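YebG family protein (Pseudomonas syringae pv. tomato, PDB 3ERM) is of unknown function but forms a two-fold symmetric, all-helical pair of chains in the crystal, packed through a hydrophobic interface. Local coordinates at the interface of chains A and B. Numbering follows the deposited sequence. Chains: chain A/B, uncharacterized conserved protein.

The interface of chains A and B. Residues chain A 58, 61-62, 69, 73, 80; chain B 35, 39, 42-43, 62, 73.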
ATOM      1  N   ALA A  58      -1.327   7.290  -5.527  1.00 48.93           N
ATOM      2  CA  ALA A  58      -0.880   6.597  -4.342  1.00 49.49           C
ATOM      3  C   ALA A  58      -0.350   5.227  -4.737  1.00 49.18           C
ATOM      4  O   ALA A  58       0.589   4.731  -4.134  1.00 48.42           O
ATOM      5  CB  ALA A  58      -2.031   6.471  -3.363  1.00 48.05           C
ATOM      6  N   TYR A  61       3.010   5.442  -6.168  1.00 44.06           N
ATOM      7  CA  TYR A  61       3.981   5.824  -5.176  1.00 43.54           C
ATOM      8  C   TYR A  61       4.450   4.591  -4.422  1.00 43.56           C
ATOM      9  O   TYR A  61       5.651   4.377  -4.224  1.00 43.62           O
ATOM     10  CB  TYR A  61       3.394   6.842  -4.208  1.00 42.10           C
ATOM     11  CG  TYR A  61       4.271   7.060  -3.015  1.00 41.66           C
ATOM     12  CD1 TYR A  61       5.463   7.804  -3.131  1.00 41.79           C
ATOM     13  CD2 TYR A  61       3.967   6.466  -1.783  1.00 41.16           C
ATOM     14  CE1 TYR A  61       6.318   7.998  -2.021  1.00 42.16           C
ATOM     15  CE2 TYR A  61       4.814   6.640  -0.655  1.00 41.28           C
ATOM     16  CZ  TYR A  61       5.976   7.419  -0.778  1.00 42.81           C
ATOM     17  OH  TYR A  61       6.814   7.626   0.311  1.00 43.74           O
HETATM   18  N   MSE A  62       3.479   3.802  -3.993  1.00 42.04           N
HETATM   19  CA  MSE A  62       3.728   2.520  -3.345  1.00 42.08           C
HETATM   20  C   MSE A  62       4.508   1.595  -4.282  1.00 41.99           C
HETATM   21  O   MSE A  62       5.486   0.995  -3.853  1.00 40.66           O
HETATM   22  CB  MSE A  62       2.408   1.858  -2.911  1.00 41.04           C
HETATM   23  CG  MSE A  62       1.485   2.804  -2.179  1.00 42.32           C
HETATM   24 SE   MSE A  62       0.106   1.864  -1.141  0.60 46.34          SE
HETATM   25  CE  MSE A  62       0.812   2.131   0.549  1.00 45.29           C
ATOM     26  N   PHE A  69       7.425  -1.035   1.197  1.00 45.20           N
ATOM     27  CA  PHE A  69       6.053  -1.407   1.567  1.00 44.50           C
ATOM     28  C   PHE A  69       5.934  -2.903   1.883  1.00 46.04           C
ATOM     29  O   PHE A  69       5.313  -3.269   2.885  1.00 46.95           O
ATOM     30  CB  PHE A  69       5.036  -0.907   0.540  1.00 44.23           C
ATOM     31  CG  PHE A  69       4.763   0.601   0.647  1.00 44.51           C
ATOM     32  CD1 PHE A  69       5.552   1.520  -0.032  1.00 44.71           C
ATOM     33  CD2 PHE A  69       3.733   1.089   1.440  1.00 44.56           C
ATOM     34  CE1 PHE A  69       5.320   2.893   0.087  1.00 45.53           C
ATOM     35  CE2 PHE A  69       3.480   2.478   1.557  1.00 44.60           C
ATOM     36  CZ  PHE A  69       4.269   3.373   0.876  1.00 44.86           C
ATOM     37  N   PHE A  73       4.422  -4.173   5.431  1.00 50.56           N
ATOM     38  CA  PHE A  73       3.302  -5.100   5.504  1.00 52.93           C
ATOM     39  C   PHE A  73       3.690  -6.484   6.010  1.00 55.27           C
ATOM     40  O   PHE A  73       2.921  -7.078   6.756  1.00 56.46           O
ATOM     41  CB  PHE A  73       2.618  -5.234   4.136  1.00 51.88           C
ATOM     42  CG  PHE A  73       1.692  -4.103   3.807  1.00 52.38           C
ATOM     43  CD1 PHE A  73       0.334  -4.237   3.982  1.00 52.19           C
ATOM     44  CD2 PHE A  73       2.173  -2.900   3.308  1.00 53.71           C
ATOM     45  CE1 PHE A  73      -0.528  -3.208   3.670  1.00 52.40           C
ATOM     46  CE2 PHE A  73       1.304  -1.855   2.982  1.00 53.52           C
ATOM     47  CZ  PHE A  73      -0.041  -2.014   3.176  1.00 52.77           C
ATOM     48  N   LEU A  80       8.482   1.866   7.068  1.00 47.67           N
ATOM     49  CA  LEU A  80       7.992   3.039   6.306  1.00 46.79           C
ATOM     50  C   LEU A  80       8.764   4.310   6.660  1.00 46.82           C
ATOM     51  O   LEU A  80       8.842   5.230   5.861  1.00 46.33           O
ATOM     52  CB  LEU A  80       6.508   3.257   6.549  1.00 45.64           C
ATOM     53  CG  LEU A  80       5.573   2.126   6.156  1.00 45.37           C
ATOM     54  CD1 LEU A  80       4.267   2.375   6.855  1.00 45.11           C
ATOM     55  CD2 LEU A  80       5.377   2.027   4.600  1.00 44.87           C
TER
ATOM     56  N   LEU B  35       0.012  -0.002  11.929  1.00 38.17           N
ATOM     57  CA  LEU B  35       0.396   0.060  10.530  1.00 37.91           C
ATOM     58  C   LEU B  35      -0.457   1.065   9.749  1.00 39.07           C
ATOM     59  O   LEU B  35       0.100   1.991   9.137  1.00 39.54           O
ATOM     60  CB  LEU B  35       0.349  -1.342   9.907  1.00 36.91           C
ATOM     61  CG  LEU B  35       0.359  -1.377   8.383  1.00 36.88           C
ATOM     62  CD1 LEU B  35       1.689  -0.954   7.800  1.00 35.58           C
ATOM     63  CD2 LEU B  35      -0.069  -2.772   7.891  1.00 37.25           C
ATOM     64  N   LEU B  39       0.862   4.340   7.690  1.00 39.53           N
ATOM     65  CA  LEU B  39       0.406   4.392   6.332  1.00 39.70           C
ATOM     66  C   LEU B  39      -0.352   5.686   5.996  1.00 38.54           C
ATOM     67  O   LEU B  39      -0.071   6.322   4.972  1.00 37.41           O
ATOM     68  CB  LEU B  39      -0.491   3.204   6.126  1.00 41.94           C
ATOM     69  CG  LEU B  39      -0.491   2.460   4.809  1.00 45.32           C
ATOM     70  CD1 LEU B  39       0.563   3.050   3.885  1.00 46.80           C
ATOM     71  CD2 LEU B  39      -0.238   0.985   5.102  1.00 44.11           C
ATOM     72  N   VAL B  42       2.126   8.452   5.388  1.00 40.06           N
ATOM     73  CA  VAL B  42       3.027   8.544   4.257  1.00 39.41           C
ATOM     74  C   VAL B  42       2.199   9.014   3.076  1.00 38.55           C
ATOM     75  O   VAL B  42       2.670   9.794   2.261  1.00 39.24           O
ATOM     76  CB  VAL B  42       3.870   7.239   3.968  1.00 39.77           C
ATOM     77  CG1 VAL B  42       4.291   6.533   5.248  1.00 39.81           C
ATOM     78  CG2 VAL B  42       3.174   6.294   3.041  1.00 39.90           C
ATOM     79  N   LEU B  43       0.943   8.585   3.044  1.00 37.69           N
ATOM     80  CA  LEU B  43       0.017   8.886   1.938  1.00 38.21           C
ATOM     81  C   LEU B  43      -0.372  10.363   1.932  1.00 38.98           C
ATOM     82  O   LEU B  43      -0.232  11.058   0.919  1.00 39.80           O
ATOM     83  CB  LEU B  43      -1.236   7.991   1.998  1.00 36.34           C
ATOM     84  CG  LEU B  43      -0.987   6.474   1.793  1.00 36.39           C
ATOM     85  CD1 LEU B  43      -2.315   5.637   1.973  1.00 36.05           C
ATOM     86  CD2 LEU B  43      -0.307   6.125   0.477  1.00 34.04           C
HETATM   87  N   MSE B  62      -5.918  -1.527   3.583  1.00 38.69           N
HETATM   88  CA  MSE B  62      -4.770  -2.279   3.155  1.00 38.41           C
HETATM   89  C   MSE B  62      -4.222  -2.982   4.372  1.00 40.69           C
HETATM   90  O   MSE B  62      -3.833  -4.162   4.289  1.00 41.70           O
HETATM   91  CB  MSE B  62      -3.681  -1.356   2.567  1.00 38.90           C
HETATM   92  CG  MSE B  62      -4.092  -0.704   1.242  1.00 38.59           C
HETATM   93 SE   MSE B  62      -2.577   0.195   0.402  0.60 39.73          SE
HETATM   94  CE  MSE B  62      -2.925   1.968   1.103  1.00 36.25           C
ATOM     95  N   PHE B  73       3.261  -6.946  -2.802  1.00 36.32           N
ATOM     96  CA  PHE B  73       4.395  -6.036  -2.874  1.00 39.49           C
ATOM     97  C   PHE B  73       5.690  -6.791  -3.032  1.00 41.73           C
ATOM     98  O   PHE B  73       6.528  -6.372  -3.794  1.00 41.72           O
ATOM     99  CB  PHE B  73       4.494  -5.167  -1.623  1.00 40.80           C
ATOM    100  CG  PHE B  73       3.600  -3.982  -1.637  1.00 41.54           C
ATOM    101  CD1 PHE B  73       3.776  -2.975  -2.576  1.00 42.28           C
ATOM    102  CD2 PHE B  73       2.595  -3.842  -0.683  1.00 43.29           C
ATOM    103  CE1 PHE B  73       2.932  -1.855  -2.587  1.00 42.65           C
ATOM    104  CE2 PHE B  73       1.743  -2.698  -0.681  1.00 43.53           C
ATOM    105  CZ  PHE B  73       1.917  -1.727  -1.650  1.00 42.51           C
TER
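A:Met62 and B:Met62, both selenomethionines, point at each other tip to tip where the two chains meet, and following A:Met62 outward shows how two-fold packing can be built from apolar groups. Its CB lies against the rim of the B:Phe73 ring, 3.8 Å from CE1. CG, anti to the carbonyl carbon (chi1 -48°), carries the chain toward the partner, and the selenium SE then meets SE of B:Met62 at 3.5 Å. At chi3 (105°) the chain bends, turning the terminal methyl CE toward helix 23-46 of chain B, where it touches CD1 of B:Leu39 at 3.5 Å and comes near CD2 of B:Leu43.

The branches of B:Leu39 divide their work. CD1 also reaches the edge of the A:Phe69 ring, in its plane, 3.8 Å from CE2, whereas CD2 packs against CZ of A:Phe73 at 3.6 Å. Nearly one turn along the helix, CG2 of B:Val42 sits 3.8 Å from CZ of A:Phe69 and also borders A:Tyr61. Within chain A, CB of A:Met62 lies over one face of the A:Phe69 ring and CD2 of A:Leu80 over the opposite face, toward the rim, a sandwich that should restrict the ring's tilt. The CB of A:Phe69 in turn stands over the centre of the B:Phe73 ring, 3.7 Å from its centroid, in a CH-pi contact. Near the symmetry axis the two Phe73 rings touch through their CE2 atoms.

Cohesion in this patch comes from apolar packing; the off-axis contacts recur with the chains exchanged, while the Met62 and Phe73 pairs meet their own counterparts. The shared surface joins the chains in the crystal and may hold a biological dimer.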